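Local coordinates for N-acetylcysteine deacetylase (Bacillus subtilis, PDB 1YSJ), which probably catalyses the deacetylation of N-acetylcysteine to cysteine and acetate with two divalent metal ions, as part of S-(2-succino)cysteine breakdown for use as a sulfur source, at residues P90-L101 against G147-E158; C122-I131 against I178-D186. The protein carries 1 engineered substitution. All blocks are in the same frame, centred on the assembly; numbering follows the deposited sequence.

Contact 1: residues P90-L101 against G147-E158; sequences PVIAIRADIDAL and GTVRFIFQPAEE. With NI (nickel (II) ion), chain D.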
loop_
_atom_site.group_PDB
_atom_site.type_symbol
_atom_site.label_atom_id
_atom_site.label_comp_id
_atom_site.label_asym_id
_atom_site.label_seq_id
_atom_site.Cartn_x
_atom_site.Cartn_y
_atom_site.Cartn_z
ATOM N N PRO A 90 -49.505 6.236 -23.258
ATOM C CA PRO A 90 -48.082 6.119 -22.934
ATOM C C PRO A 90 -47.786 4.922 -22.036
ATOM O O PRO A 90 -48.677 4.421 -21.338
ATOM C CB PRO A 90 -47.766 7.435 -22.203
ATOM C CG PRO A 90 -49.081 8.016 -21.823
ATOM C CD PRO A 90 -50.080 7.517 -22.803
ATOM N N VAL A 91 -46.539 4.463 -22.082
ATOM C CA VAL A 91 -46.068 3.392 -21.218
ATOM C C VAL A 91 -45.180 4.000 -20.140
ATOM O O VAL A 91 -44.244 4.750 -20.444
ATOM C CB VAL A 91 -45.257 2.331 -22.008
ATOM C CG1 VAL A 91 -44.834 1.177 -21.094
ATOM C CG2 VAL A 91 -46.060 1.807 -23.183
ATOM N N ILE A 92 -45.485 3.690 -18.883
ATOM C CA ILE A 92 -44.619 4.082 -17.766
ATOM C C ILE A 92 -44.112 2.851 -17.021
ATOM O O ILE A 92 -44.683 1.767 -17.134
ATOM C CB ILE A 92 -45.294 5.088 -16.791
ATOM C CG1 ILE A 92 -46.522 4.471 -16.115
ATOM C CG2 ILE A 92 -45.644 6.398 -17.515
ATOM C CD1 ILE A 92 -46.884 5.124 -14.789
ATOM N N ALA A 93 -43.034 3.020 -16.262
ATOM C CA ALA A 93 -42.407 1.893 -15.599
ATOM C C ALA A 93 -42.318 2.094 -14.096
ATOM O O ALA A 93 -42.179 3.219 -13.619
ATOM C CB ALA A 93 -41.025 1.619 -16.197
ATOM N N ILE A 94 -42.423 0.993 -13.358
ATOM C CA ILE A 94 -42.236 0.997 -11.913
ATOM C C ILE A 94 -41.195 -0.069 -11.552
ATOM O O ILE A 94 -41.311 -1.233 -11.941
ATOM C CB ILE A 94 -43.562 0.772 -11.145
ATOM C CG1 ILE A 94 -44.552 1.905 -11.445
ATOM C CG2 ILE A 94 -43.297 0.685 -9.638
ATOM C CD1 ILE A 94 -45.961 1.669 -10.901
ATOM N N ARG A 95 -40.178 0.343 -10.811
ATOM C CA ARG A 95 -39.011 -0.490 -10.608
ATOM C C ARG A 95 -38.833 -0.922 -9.156
ATOM O O ARG A 95 -38.969 -0.114 -8.236
ATOM C CB ARG A 95 -37.770 0.246 -11.127
ATOM C CG ARG A 95 -36.442 -0.487 -10.971
ATOM C CD ARG A 95 -35.824 -0.228 -9.600
ATOM N NE ARG A 95 -34.372 -0.304 -9.657
ATOM C CZ ARG A 95 -33.556 0.204 -8.741
ATOM N NH1 ARG A 95 -34.046 0.823 -7.672
ATOM N NH2 ARG A 95 -32.246 0.093 -8.900
ATOM N N ALA A 96 -38.529 -2.207 -8.975
ATOM C CA ALA A 96 -38.057 -2.748 -7.696
ATOM C C ALA A 96 -36.759 -3.532 -7.907
ATOM O O ALA A 96 -36.564 -4.148 -8.954
ATOM C CB ALA A 96 -39.120 -3.643 -7.066
ATOM N N ASP A 97 -35.876 -3.502 -6.914
ATOM C CA ASP A 97 -34.635 -4.291 -6.939
ATOM C C ASP A 97 -34.788 -5.580 -6.137
ATOM O O ASP A 97 -35.451 -5.589 -5.104
ATOM C CB ASP A 97 -33.438 -3.468 -6.441
ATOM C CG ASP A 97 -33.805 -2.490 -5.329
ATOM O OD1 ASP A 97 -34.864 -2.652 -4.680
ATOM O OD2 ASP A 97 -33.019 -1.547 -5.107
ATOM N N ILE A 98 -34.185 -6.668 -6.613
ATOM C CA ILE A 98 -34.465 -7.998 -6.041
ATOM C C ILE A 98 -33.288 -8.725 -5.356
ATOM O O ILE A 98 -33.472 -9.815 -4.815
ATOM C CB ILE A 98 -35.137 -8.947 -7.090
ATOM C CG1 ILE A 98 -34.158 -9.337 -8.212
ATOM C CG2 ILE A 98 -36.401 -8.308 -7.656
ATOM C CD1 ILE A 98 -34.659 -10.461 -9.123
ATOM N N ASP A 99 -32.093 -8.129 -5.384
ATOM C CA ASP A 99 -30.881 -8.788 -4.867
ATOM C C ASP A 99 -30.560 -8.488 -3.392
ATOM O O ASP A 99 -30.872 -7.415 -2.884
ATOM C CB ASP A 99 -29.666 -8.472 -5.756
ATOM C CG ASP A 99 -29.324 -6.982 -5.802
ATOM O OD1 ASP A 99 -30.227 -6.123 -5.648
ATOM O OD2 ASP A 99 -28.134 -6.670 -6.017
ATOM N N ALA A 100 -29.930 -9.455 -2.725
ATOM C CA ALA A 100 -29.513 -9.324 -1.328
ATOM C C ALA A 100 -27.998 -9.091 -1.201
ATOM O O ALA A 100 -27.328 -8.770 -2.189
ATOM C CB ALA A 100 -29.935 -10.547 -0.547
ATOM N N LEU A 101 -27.464 -9.271 0.007
ATOM C CA LEU A 101 -26.070 -8.920 0.308
ATOM C C LEU A 101 -25.276 -10.022 1.008
ATOM O O LEU A 101 -25.850 -10.811 1.758
ATOM C CB LEU A 101 -26.020 -7.639 1.143
ATOM C CG LEU A 101 -26.269 -6.337 0.380
ATOM C CD1 LEU A 101 -26.769 -5.266 1.335
ATOM C CD2 LEU A 101 -25.020 -5.873 -0.383
ATOM N N GLY A 147 -53.227 4.043 -20.248
ATOM C CA GLY A 147 -52.011 3.553 -20.861
ATOM C C GLY A 147 -51.538 2.282 -20.204
ATOM O O GLY A 147 -52.343 1.454 -19.784
ATOM N N THR A 148 -50.222 2.146 -20.097
ATOM C CA THR A 148 -49.615 0.887 -19.701
ATOM C C THR A 148 -48.566 1.081 -18.610
ATOM O O THR A 148 -47.769 2.019 -18.659
ATOM C CB THR A 148 -48.996 0.189 -20.935
ATOM O OG1 THR A 148 -50.033 -0.087 -21.886
ATOM C CG2 THR A 148 -48.295 -1.114 -20.557
ATOM N N VAL A 149 -48.587 0.189 -17.622
ATOM C CA VAL A 149 -47.546 0.151 -16.606
ATOM C C VAL A 149 -46.680 -1.087 -16.801
ATOM O O VAL A 149 -47.165 -2.223 -16.770
ATOM C CB VAL A 149 -48.108 0.189 -15.160
ATOM C CG1 VAL A 149 -46.966 0.253 -14.155
ATOM C CG2 VAL A 149 -49.038 1.382 -14.970
ATOM N N ARG A 150 -45.393 -0.851 -17.016
ATOM C CA ARG A 150 -44.417 -1.920 -17.092
ATOM C C ARG A 150 -43.726 -2.058 -15.730
ATOM O O ARG A 150 -43.257 -1.073 -15.160
ATOM C CB ARG A 150 -43.413 -1.618 -18.196
ATOM C CG ARG A 150 -42.678 -2.827 -18.726
ATOM C CD ARG A 150 -41.958 -2.484 -20.016
ATOM N NE ARG A 150 -42.882 -2.391 -21.142
ATOM C CZ ARG A 150 -42.568 -1.902 -22.341
ATOM N NH1 ARG A 150 -41.345 -1.440 -22.582
ATOM N NH2 ARG A 150 -43.488 -1.872 -23.303
ATOM N N PHE A 151 -43.693 -3.279 -15.199
ATOM C CA PHE A 151 -43.038 -3.542 -13.918
ATOM C C PHE A 151 -41.668 -4.176 -14.125
ATOM O O PHE A 151 -41.521 -5.157 -14.857
ATOM C CB PHE A 151 -43.918 -4.421 -13.021
ATOM C CG PHE A 151 -45.219 -3.780 -12.649
ATOM C CD1 PHE A 151 -46.325 -3.874 -13.495
ATOM C CD2 PHE A 151 -45.340 -3.066 -11.461
ATOM C CE1 PHE A 151 -47.531 -3.274 -13.157
ATOM C CE2 PHE A 151 -46.542 -2.461 -11.116
ATOM C CZ PHE A 151 -47.640 -2.562 -11.967
ATOM N N ILE A 152 -40.675 -3.594 -13.466
ATOM C CA ILE A 152 -39.287 -4.002 -13.597
ATOM C C ILE A 152 -38.788 -4.537 -12.257
ATOM O O ILE A 152 -38.661 -3.794 -11.279
ATOM C CB ILE A 152 -38.397 -2.815 -14.078
ATOM C CG1 ILE A 152 -38.868 -2.323 -15.449
ATOM C CG2 ILE A 152 -36.917 -3.208 -14.121
ATOM C CD1 ILE A 152 -38.306 -0.975 -15.851
ATOM N N PHE A 153 -38.532 -5.838 -12.218
ATOM C CA PHE A 153 -37.924 -6.458 -11.054
ATOM C C PHE A 153 -36.466 -6.728 -11.402
ATOM O O PHE A 153 -36.130 -7.706 -12.060
ATOM C CB PHE A 153 -38.701 -7.710 -10.621
ATOM C CG PHE A 153 -40.120 -7.415 -10.191
ATOM C CD1 PHE A 153 -41.164 -7.435 -11.117
ATOM C CD2 PHE A 153 -40.408 -7.097 -8.868
ATOM C CE1 PHE A 153 -42.470 -7.153 -10.734
ATOM C CE2 PHE A 153 -41.719 -6.810 -8.469
ATOM C CZ PHE A 153 -42.751 -6.839 -9.406
ATOM N N GLN A 154 -35.615 -5.814 -10.955
ATOM C CA GLN A 154 -34.261 -5.686 -11.449
ATOM C C GLN A 154 -33.240 -6.438 -10.598
ATOM O O GLN A 154 -33.193 -6.261 -9.379
ATOM C CB GLN A 154 -33.895 -4.197 -11.515
ATOM C CG GLN A 154 -32.447 -3.924 -11.887
ATOM C CD GLN A 154 -31.942 -2.605 -11.359
ATOM O OE1 GLN A 154 -32.517 -1.547 -11.638
ATOM N NE2 GLN A 154 -30.847 -2.652 -10.603
ATOM N N PRO A 155 -32.385 -7.251 -11.244
ATOM C CA PRO A 155 -31.314 -7.915 -10.502
ATOM C C PRO A 155 -30.147 -6.963 -10.275
ATOM O O PRO A 155 -30.081 -5.918 -10.915
ATOM C CB PRO A 155 -30.881 -9.030 -11.456
ATOM C CG PRO A 155 -31.133 -8.464 -12.819
ATOM C CD PRO A 155 -32.346 -7.576 -12.686
ATOM N N ALA A 156 -29.255 -7.317 -9.351
ATOM C CA ALA A 156 -27.915 -6.720 -9.275
ATOM C C ALA A 156 -27.849 -5.193 -9.070
ATOM O O ALA A 156 -27.023 -4.512 -9.695
ATOM C CB ALA A 156 -27.088 -7.135 -10.506
ATOM N N GLU A 157 -28.709 -4.659 -8.204
ATOM C CA GLU A 157 -28.614 -3.246 -7.829
ATOM C C GLU A 157 -27.359 -3.011 -6.990
ATOM O O GLU A 157 -26.664 -2.004 -7.157
ATOM C CB GLU A 157 -29.858 -2.796 -7.059
ATOM C CG GLU A 157 -29.945 -1.287 -6.782
ATOM C CD GLU A 157 -29.085 -0.823 -5.603
ATOM O OE1 GLU A 157 -28.940 -1.576 -4.613
ATOM O OE2 GLU A 157 -28.557 0.308 -5.667
ATOM N N GLU A 158 -27.065 -3.956 -6.101
ATOM C CA GLU A 158 -25.974 -3.796 -5.145
ATOM C C GLU A 158 -24.596 -3.697 -5.794
ATOM O O GLU A 158 -23.669 -3.154 -5.197
ATOM C CB GLU A 158 -26.008 -4.902 -4.083
ATOM C CG GLU A 158 -27.288 -4.922 -3.237
ATOM C CD GLU A 158 -27.418 -3.725 -2.295
ATOM O OE1 GLU A 158 -26.493 -2.887 -2.201
ATOM O OE2 GLU A 158 -28.465 -3.619 -1.629
HETATM NI NI NI D . -27.777 -1.537 -0.669
HETATM O O HOH W 1 -29.743 -5.927 -0.964
HETATM O O HOH W 2 -29.224 -0.270 -2.228
HETATM O O HOH W 3 -27.144 0.712 -0.810
#
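D99 reaches over the turn that follows strand 148-154 and holds its backbone. E158 N donates to D99 OD2 at 2.9 Å, on the syn lone pair of that oxygen and fairly straight at 163°. E157 N adds a weak bond to D99 OD1. CG of D99 lies between its own backbone N and carbonyl carbon (chi1 62°), which turns the carboxylate oxygens toward these two N-H groups. S48 and H124 also bond to this carboxylate. E158 then turns its own carboxylate to the nickel ion. E158 OE1 and OE2 both bind it at 2.4 Å, a bidentate grip; C122 and H374 are its other protein ligands. A water bridges D99 O and E158 OE2. L101 lies against the carboxylate, with L101 CD2 3.7 Å from E158 CD.

Residues 98-101 and 155-158 follow the C-terminal ends of two neighbouring parallel strands, 91-97 and 148-154. Helix 124-139 joins these strands as a beta-alpha-beta crossover in the main mixed sheet, which carries the dinuclear site. I94 lies on one face of the pair, with V149 and F151. I94 CD1 meets V149 CG1 at 3.7 Å and lies more loosely beside F151 CE2. A96 and F153 continue that face. On the other face, R95 grips Q154 side-on. R95 NE donates to Q154 OE1 at 3.0 Å and R95 NH2 to the same oxygen at 3.2 Å. The oxygen lies in the guanidinium plane, but both nitrogens stand above one face of the amide, the two planes being 60° apart. R95 also pairs with E349 and D350, and Y354 hydrogen-bonds to Q154 OE1.

Contact 2: residues C122-I131 against I178-D186; sequences CGHDFHTASI and IFGMHNKPD. With NI (nickel (II) ion), chain C; NI (nickel (II) ion), chain D.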
loop_
_atom_site.group_PDB
_atom_site.type_symbol
_atom_site.label_atom_id
_atom_site.label_comp_id
_atom_site.label_asym_id
_atom_site.label_seq_id
_atom_site.Cartn_x
_atom_site.Cartn_y
_atom_site.Cartn_z
ATOM N N CYS A 122 -30.860 -4.529 2.940
ATOM C CA CYS A 122 -31.170 -3.245 2.320
ATOM C C CYS A 122 -32.666 -3.105 2.000
ATOM O O CYS A 122 -33.083 -2.130 1.384
ATOM C CB CYS A 122 -30.312 -3.047 1.067
ATOM S SG CYS A 122 -29.978 -1.312 0.655
ATOM N N GLY A 123 -33.462 -4.089 2.424
ATOM C CA GLY A 123 -34.923 -4.045 2.268
ATOM C C GLY A 123 -35.467 -4.290 0.864
ATOM O O GLY A 123 -36.604 -3.930 0.571
ATOM N N HIS A 124 -34.672 -4.922 0.003
ATOM C CA HIS A 124 -35.080 -5.189 -1.380
ATOM C C HIS A 124 -36.194 -6.230 -1.462
ATOM O O HIS A 124 -36.970 -6.254 -2.429
ATOM C CB HIS A 124 -33.875 -5.615 -2.217
ATOM C CG HIS A 124 -32.851 -4.535 -2.395
ATOM N ND1 HIS A 124 -31.820 -4.631 -3.306
ATOM C CD2 HIS A 124 -32.705 -3.332 -1.788
ATOM C CE1 HIS A 124 -31.075 -3.542 -3.240
ATOM N NE2 HIS A 124 -31.592 -2.736 -2.329
ATOM N N ASP A 125 -36.258 -7.094 -0.450
ATOM C CA ASP A 125 -37.385 -7.994 -0.274
ATOM C C ASP A 125 -38.677 -7.177 -0.105
ATOM O O ASP A 125 -39.679 -7.454 -0.769
ATOM C CB ASP A 125 -37.151 -8.948 0.915
ATOM C CG ASP A 125 -36.792 -8.222 2.211
ATOM O OD1 ASP A 125 -36.211 -7.117 2.161
ATOM O OD2 ASP A 125 -37.080 -8.771 3.296
ATOM N N PHE A 126 -38.624 -6.159 0.760
ATOM C CA PHE A 126 -39.706 -5.183 0.921
ATOM C C PHE A 126 -40.081 -4.457 -0.376
ATOM O O PHE A 126 -41.264 -4.371 -0.707
ATOM C CB PHE A 126 -39.375 -4.178 2.032
ATOM C CG PHE A 126 -40.234 -2.938 2.017
ATOM C CD1 PHE A 126 -41.547 -2.975 2.476
ATOM C CD2 PHE A 126 -39.721 -1.728 1.552
ATOM C CE1 PHE A 126 -42.341 -1.832 2.461
ATOM C CE2 PHE A 126 -40.507 -0.575 1.534
ATOM C CZ PHE A 126 -41.821 -0.629 1.990
ATOM N N HIS A 127 -39.090 -3.933 -1.100
ATOM C CA HIS A 127 -39.350 -3.241 -2.368
ATOM C C HIS A 127 -40.093 -4.147 -3.340
ATOM O O HIS A 127 -41.084 -3.729 -3.946
ATOM C CB HIS A 127 -38.063 -2.740 -3.034
ATOM C CG HIS A 127 -37.270 -1.790 -2.195
ATOM N ND1 HIS A 127 -35.907 -1.640 -2.333
ATOM C CD2 HIS A 127 -37.641 -0.953 -1.197
ATOM C CE1 HIS A 127 -35.475 -0.745 -1.462
ATOM N NE2 HIS A 127 -36.507 -0.318 -0.758
ATOM N N THR A 128 -39.604 -5.383 -3.468
ATOM C CA THR A 128 -40.178 -6.383 -4.365
ATOM C C THR A 128 -41.629 -6.713 -4.015
ATOM O O THR A 128 -42.510 -6.601 -4.870
ATOM C CB THR A 128 -39.307 -7.672 -4.401
ATOM O OG1 THR A 128 -38.027 -7.357 -4.968
ATOM C CG2 THR A 128 -39.971 -8.777 -5.223
ATOM N N ALA A 129 -41.873 -7.098 -2.764
ATOM C CA ALA A 129 -43.226 -7.434 -2.306
ATOM C C ALA A 129 -44.216 -6.272 -2.472
ATOM O O ALA A 129 -45.351 -6.491 -2.891
ATOM C CB ALA A 129 -43.204 -7.921 -0.868
ATOM N N SER A 130 -43.768 -5.052 -2.166
ATOM C CA SER A 130 -44.569 -3.833 -2.345
ATOM C C SER A 130 -45.016 -3.632 -3.783
ATOM O O SER A 130 -46.197 -3.396 -4.037
ATOM C CB SER A 130 -43.792 -2.593 -1.893
ATOM O OG SER A 130 -43.636 -2.562 -0.487
ATOM N N ILE A 131 -44.070 -3.731 -4.715
ATOM C CA ILE A 131 -44.340 -3.495 -6.136
ATOM C C ILE A 131 -45.134 -4.651 -6.773
ATOM O O ILE A 131 -45.813 -4.463 -7.791
ATOM C CB ILE A 131 -43.026 -3.146 -6.920
ATOM C CG1 ILE A 131 -42.368 -1.874 -6.360
ATOM C CG2 ILE A 131 -43.267 -2.977 -8.424
ATOM C CD1 ILE A 131 -43.304 -0.672 -6.206
ATOM N N ILE A 178 -40.208 6.621 -15.504
ATOM C CA ILE A 178 -39.864 5.524 -14.601
ATOM C C ILE A 178 -39.883 5.961 -13.135
ATOM O O ILE A 178 -39.404 7.045 -12.777
ATOM C CB ILE A 178 -38.502 4.858 -14.967
ATOM C CG1 ILE A 178 -38.277 3.597 -14.113
ATOM C CG2 ILE A 178 -37.332 5.867 -14.852
ATOM C CD1 ILE A 178 -37.359 2.570 -14.733
ATOM N N PHE A 179 -40.436 5.101 -12.288
ATOM C CA PHE A 179 -40.592 5.423 -10.881
ATOM C C PHE A 179 -40.053 4.311 -9.993
ATOM O O PHE A 179 -40.101 3.133 -10.351
ATOM C CB PHE A 179 -42.057 5.742 -10.575
ATOM C CG PHE A 179 -42.635 6.787 -11.483
ATOM C CD1 PHE A 179 -43.376 6.421 -12.606
ATOM C CD2 PHE A 179 -42.403 8.136 -11.244
ATOM C CE1 PHE A 179 -43.896 7.391 -13.462
ATOM C CE2 PHE A 179 -42.918 9.113 -12.096
ATOM C CZ PHE A 179 -43.664 8.741 -13.204
ATOM N N GLY A 180 -39.527 4.703 -8.838
ATOM C CA GLY A 180 -38.914 3.761 -7.921
ATOM C C GLY A 180 -38.924 4.268 -6.499
ATOM O O GLY A 180 -39.257 5.423 -6.235
HETATM N N MSE A 181 -38.566 3.389 -5.576
HETATM C CA MSE A 181 -38.483 3.759 -4.185
HETATM C C MSE A 181 -37.234 3.171 -3.567
HETATM O O MSE A 181 -36.658 2.209 -4.083
HETATM C CB MSE A 181 -39.715 3.262 -3.421
HETATM C CG MSE A 181 -39.488 1.978 -2.631
HETATM SE SE MSE A 181 -41.110 1.202 -1.926
HETATM C CE MSE A 181 -41.501 0.036 -3.372
ATOM N N HIS A 182 -36.816 3.768 -2.458
ATOM C CA HIS A 182 -35.983 3.058 -1.518
ATOM C C HIS A 182 -36.532 3.263 -0.117
ATOM O O HIS A 182 -36.900 4.380 0.257
ATOM C CB HIS A 182 -34.524 3.489 -1.598
ATOM C CG HIS A 182 -33.573 2.416 -1.173
ATOM N ND1 HIS A 182 -33.435 2.024 0.142
ATOM C CD2 HIS A 182 -32.740 1.629 -1.892
ATOM C CE1 HIS A 182 -32.549 1.046 0.215
ATOM N NE2 HIS A 182 -32.112 0.788 -1.005
ATOM N N ASN A 183 -36.599 2.175 0.644
ATOM C CA ASN A 183 -36.986 2.244 2.044
ATOM C C ASN A 183 -36.053 3.195 2.784
ATOM O O ASN A 183 -34.859 3.260 2.488
ATOM C CB ASN A 183 -36.979 0.849 2.684
ATOM C CG ASN A 183 -35.577 0.297 2.874
ATOM O OD1 ASN A 183 -34.913 0.581 3.870
ATOM N ND2 ASN A 183 -35.120 -0.490 1.915
ATOM N N LYS A 184 -36.611 3.946 3.723
ATOM C CA LYS A 184 -35.842 4.897 4.503
ATOM C C LYS A 184 -36.147 4.658 5.980
ATOM O O LYS A 184 -37.186 5.097 6.477
ATOM C CB LYS A 184 -36.177 6.330 4.082
ATOM C CG LYS A 184 -35.086 7.364 4.372
ATOM C CD LYS A 184 -33.910 7.215 3.407
ATOM C CE LYS A 184 -32.975 8.415 3.452
ATOM N NZ LYS A 184 -32.132 8.430 4.665
ATOM N N PRO A 185 -35.248 3.937 6.678
ATOM C CA PRO A 185 -35.463 3.518 8.073
ATOM C C PRO A 185 -35.711 4.658 9.060
ATOM O O PRO A 185 -36.385 4.450 10.072
ATOM C CB PRO A 185 -34.168 2.768 8.429
ATOM C CG PRO A 185 -33.175 3.156 7.374
ATOM C CD PRO A 185 -33.962 3.446 6.148
ATOM N N ASP A 186 -35.182 5.844 8.764
ATOM C CA ASP A 186 -35.293 6.999 9.663
ATOM C C ASP A 186 -36.616 7.760 9.523
ATOM O O ASP A 186 -36.909 8.654 10.320
ATOM C CB ASP A 186 -34.106 7.954 9.477
ATOM C CG ASP A 186 -33.868 8.317 8.024
ATOM O OD1 ASP A 186 -34.077 9.493 7.662
ATOM O OD2 ASP A 186 -33.473 7.422 7.239
HETATM NI NI NI C . -30.904 -0.919 -1.676
HETATM NI NI NI D . -27.777 -1.537 -0.669
HETATM O O HOH W 2 -29.224 -0.270 -2.228
HETATM O O HOH W 4 -31.422 -0.310 -3.805
HETATM O O HOH W 3 -27.144 0.712 -0.810
#
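H127 stands on the first turn of helix 124-139 and points its ring at strand 175-184. CG is anti to the carbonyl carbon (chi1 -59°), which brings NE2 to N183. N183 N donates to H127 NE2 at 2.9 Å, tilted slightly out of the ring plane. The other nitrogen, ND1, bonds to D97. The edge of H127 meets the face of H182 in a T-shaped pair, with H127 CE1 over the centre of the H182 ring. With an alanine in place of H127, N183 N and D97 would probably lose their mate and one face of the metal ligand H182 would be uncovered. N183 ND2 donates to C122 O at 2.7 Å, from above the carbonyl plane. G123 has no side chain, and a CB there would strike this amide. M181, a selenomethionine, sets its SE obliquely beside the F126 ring, 3.9 Å from F126 CE2, a Met-aromatic contact. Its chain bends at the CG-SE bond (chi3 92°), which turns M181 CE toward I131 CD1 at 3.4 Å, tip to tip. C122 SG bridges both nickel ions, while H124 NE2 and H182 NE2 bind one of them at 2.0 and 2.2 Å. This is the dinuclear metal site of an M20 family peptidase.

How the contacts relate
Contacts 1 and 2 supply most of the protein ligands of one dinuclear nickel site. A shared water binds both ions. Contact 1 supplies E158 to one ion. Contact 2 supplies H124 and H182 to the other and C122 to both. H374, from outside both contacts, completes the protein ligands of the E158 ion. The two contacts also touch directly: E158 OE2 packs 3.1 Å from H124 CE1. A second-shell bond runs between them, with D97 OD1 2.8 Å from H127 ND1. The segments alternate along the chain. Strands 91-97 and 175-184 are neighbours in the same sheet, where R95 N probably bonds to F179 O at 2.8 Å. Helix 124-139 covers strand 91-97 through I131, which touches I94 and A96.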